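Local coordinates for CurF (Lyngbya majuscula, PDB 5DP2), which probably forms the cyclopropane ring of curacin A, as an NADP-binding enoyl reductase-type cyclopropanase of a polyketide synthase, at residues V117-S120 / P121-L125. Numbering follows the deposited sequence.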
ATOM      1  N   VAL A 117     -16.947   3.034 -10.698  1.00  5.89           N
ATOM      2  CA  VAL A 117     -15.885   3.989 -10.973  1.00  5.66           C
ATOM      3  C   VAL A 117     -15.789   4.168 -12.483  1.00  5.66           C
ATOM      4  O   VAL A 117     -15.680   3.185 -13.202  1.00  7.02           O
ATOM      5  CB  VAL A 117     -14.536   3.513 -10.395  1.00  6.29           C
ATOM      6  CG1 VAL A 117     -13.377   4.374 -10.902  1.00  7.59           C
ATOM      7  CG2 VAL A 117     -14.557   3.543  -8.872  1.00  7.73           C
ATOM      8  N   ILE A 118     -15.783   5.428 -12.930  1.00  6.46           N
ATOM      9  CA  ILE A 118     -15.513   5.736 -14.347  1.00  7.37           C
ATOM     10  C   ILE A 118     -14.101   6.277 -14.429  1.00  7.85           C
ATOM     11  O   ILE A 118     -13.758   7.249 -13.784  1.00 11.23           O
ATOM     12  CB  ILE A 118     -16.587   6.661 -14.943  1.00 10.34           C
ATOM     13  CG1 ILE A 118     -17.940   5.918 -14.928  1.00 12.11           C
ATOM     14  CG2 ILE A 118     -16.229   7.063 -16.352  1.00 11.83           C
ATOM     15  CD1 ILE A 118     -19.115   6.702 -15.486  1.00 14.36           C
ATOM     16  N   CYS A 119     -13.285   5.663 -15.266  1.00  7.00           N
ATOM     17  CA  CYS A 119     -11.900   6.058 -15.394  1.00  8.00           C
ATOM     18  C   CYS A 119     -11.416   5.878 -16.812  1.00  7.62           C
ATOM     19  O   CYS A 119     -12.158   5.530 -17.698  1.00  9.71           O
ATOM     20  CB  CYS A 119     -11.039   5.300 -14.401  1.00 11.05           C
ATOM     21  SG  CYS A 119     -11.012   3.541 -14.632  1.00 13.13           S
ATOM     22  N   SER A 120     -10.134   6.151 -17.020  1.00  8.79           N
ATOM     23  CA  SER A 120      -9.499   5.965 -18.316  0.69  8.92           C
ATOM     24  C   SER A 120      -9.071   4.512 -18.516  1.00  8.19           C
ATOM     25  O   SER A 120      -8.703   3.835 -17.538  1.00  8.26           O
ATOM     26  CB  SER A 120      -8.259   6.854 -18.393  0.69 11.81           C
ATOM     27  OG  SER A 120      -7.329   6.369 -19.327  0.69 14.24           O
ATOM     28  N   PRO A 121      -8.998   4.047 -19.763  1.00 10.03           N
ATOM     29  CA  PRO A 121      -8.455   2.704 -19.985  1.00 10.44           C
ATOM     30  C   PRO A 121      -7.049   2.502 -19.443  1.00  9.16           C
ATOM     31  O   PRO A 121      -6.713   1.387 -19.076  1.00 10.65           O
ATOM     32  CB  PRO A 121      -8.464   2.542 -21.518  1.00 13.54           C
ATOM     33  CG  PRO A 121      -9.218   3.648 -22.041  1.00 13.16           C
ATOM     34  CD  PRO A 121      -9.489   4.662 -21.006  1.00 10.19           C
ATOM     35  N   ASP A 122      -6.226   3.551 -19.437  1.00 10.11           N
ATOM     36  CA  ASP A 122      -4.846   3.464 -18.946  1.00 12.16           C
ATOM     37  C   ASP A 122      -4.742   3.401 -17.422  1.00 10.86           C
ATOM     38  O   ASP A 122      -3.645   3.276 -16.880  1.00 16.89           O
ATOM     39  CB  ASP A 122      -4.011   4.631 -19.457  1.00 16.31           C
ATOM     40  CG  ASP A 122      -3.826   4.616 -20.970  1.00 24.08           C
ATOM     41  OD1 ASP A 122      -3.988   3.556 -21.630  1.00 29.44           O
ATOM     42  OD2 ASP A 122      -3.491   5.690 -21.508  1.00 38.25           O
ATOM     43  N   ASP A 123      -5.866   3.469 -16.736  1.00  8.08           N
ATOM     44  CA  ASP A 123      -5.905   3.367 -15.278  1.00  8.56           C
ATOM     45  C   ASP A 123      -6.249   1.965 -14.795  1.00  7.32           C
ATOM     46  O   ASP A 123      -6.479   1.782 -13.597  1.00  9.40           O
ATOM     47  CB  ASP A 123      -7.024   4.280 -14.688  1.00 12.33           C
ATOM     48  CG  ASP A 123      -6.853   5.734 -14.931  1.00 15.17           C
ATOM     49  OD1 ASP A 123      -5.744   6.160 -14.718  1.00 15.91           O
ATOM     50  OD2 ASP A 123      -7.842   6.438 -15.264  1.00 19.17           O
ATOM     51  N   LEU A 124      -6.360   1.008 -15.721  1.00  6.72           N
ATOM     52  CA  LEU A 124      -6.778  -0.347 -15.403  1.00  6.53           C
ATOM     53  C   LEU A 124      -5.687  -1.341 -15.787  1.00  6.73           C
ATOM     54  O   LEU A 124      -4.968  -1.142 -16.790  1.00  8.08           O
ATOM     55  CB  LEU A 124      -8.053  -0.686 -16.187  1.00  6.91           C
ATOM     56  CG  LEU A 124      -9.249   0.212 -15.870  1.00  7.20           C
ATOM     57  CD1 LEU A 124     -10.429  -0.183 -16.759  1.00  8.54           C
ATOM     58  CD2 LEU A 124      -9.607   0.162 -14.397  1.00  7.13           C
ATOM     59  N   LEU A 125      -5.603  -2.426 -15.024  1.00  6.30           N
ATOM     60  CA  LEU A 125      -4.670  -3.535 -15.244  1.00  6.66           C
ATOM     61  C   LEU A 125      -5.470  -4.830 -15.239  1.00  6.81           C
ATOM     62  O   LEU A 125      -6.437  -4.968 -14.506  1.00  7.14           O
ATOM     63  CB  LEU A 125      -3.619  -3.569 -14.128  1.00  7.68           C
ATOM     64  CG  LEU A 125      -2.728  -2.312 -14.019  1.00  8.54           C
ATOM     65  CD1 LEU A 125      -1.925  -2.375 -12.723  1.00 10.10           C
ATOM     66  CD2 LEU A 125      -1.821  -2.155 -15.234  1.00  9.76           C
TER
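S120 and D123 grip each other twice at the 3-10 turn linking strands 116-119 and 124-126, in the GroES-like part of this enoyl reductase. The backbone N of S120 donates to OD2 of D123 (2.9 Å), meeting the carboxylate on its anti side, 24° out of its plane. The same OD2 lies 3.5 Å from CB of C119. In return, the backbone N of D123 reaches O of S120 at 3.0 Å, closing a type I beta turn with P121 and D122 at its corners. In one of the two modelled conformers of S120, the hydroxyl, swung anti to the backbone N (chi1 156°), accepts from N of D122, with OG and N 3.0 Å apart; this lays an ST turn over the beta turn.

SG of C119, set between its own backbone N and carbonyl carbon (chi1 63°), lies 3.7 Å from CD2 of L124. L124 also packs on V39 and V41 of strand 39-48 and on V104 and L106 of strand 103-107, tying the turn to the sheet on which both its arms run.

Farther out, a salt bridge probably steadies the D123 carboxylate and favours its charged form: OD1 of D123 pairs with NZ of K289.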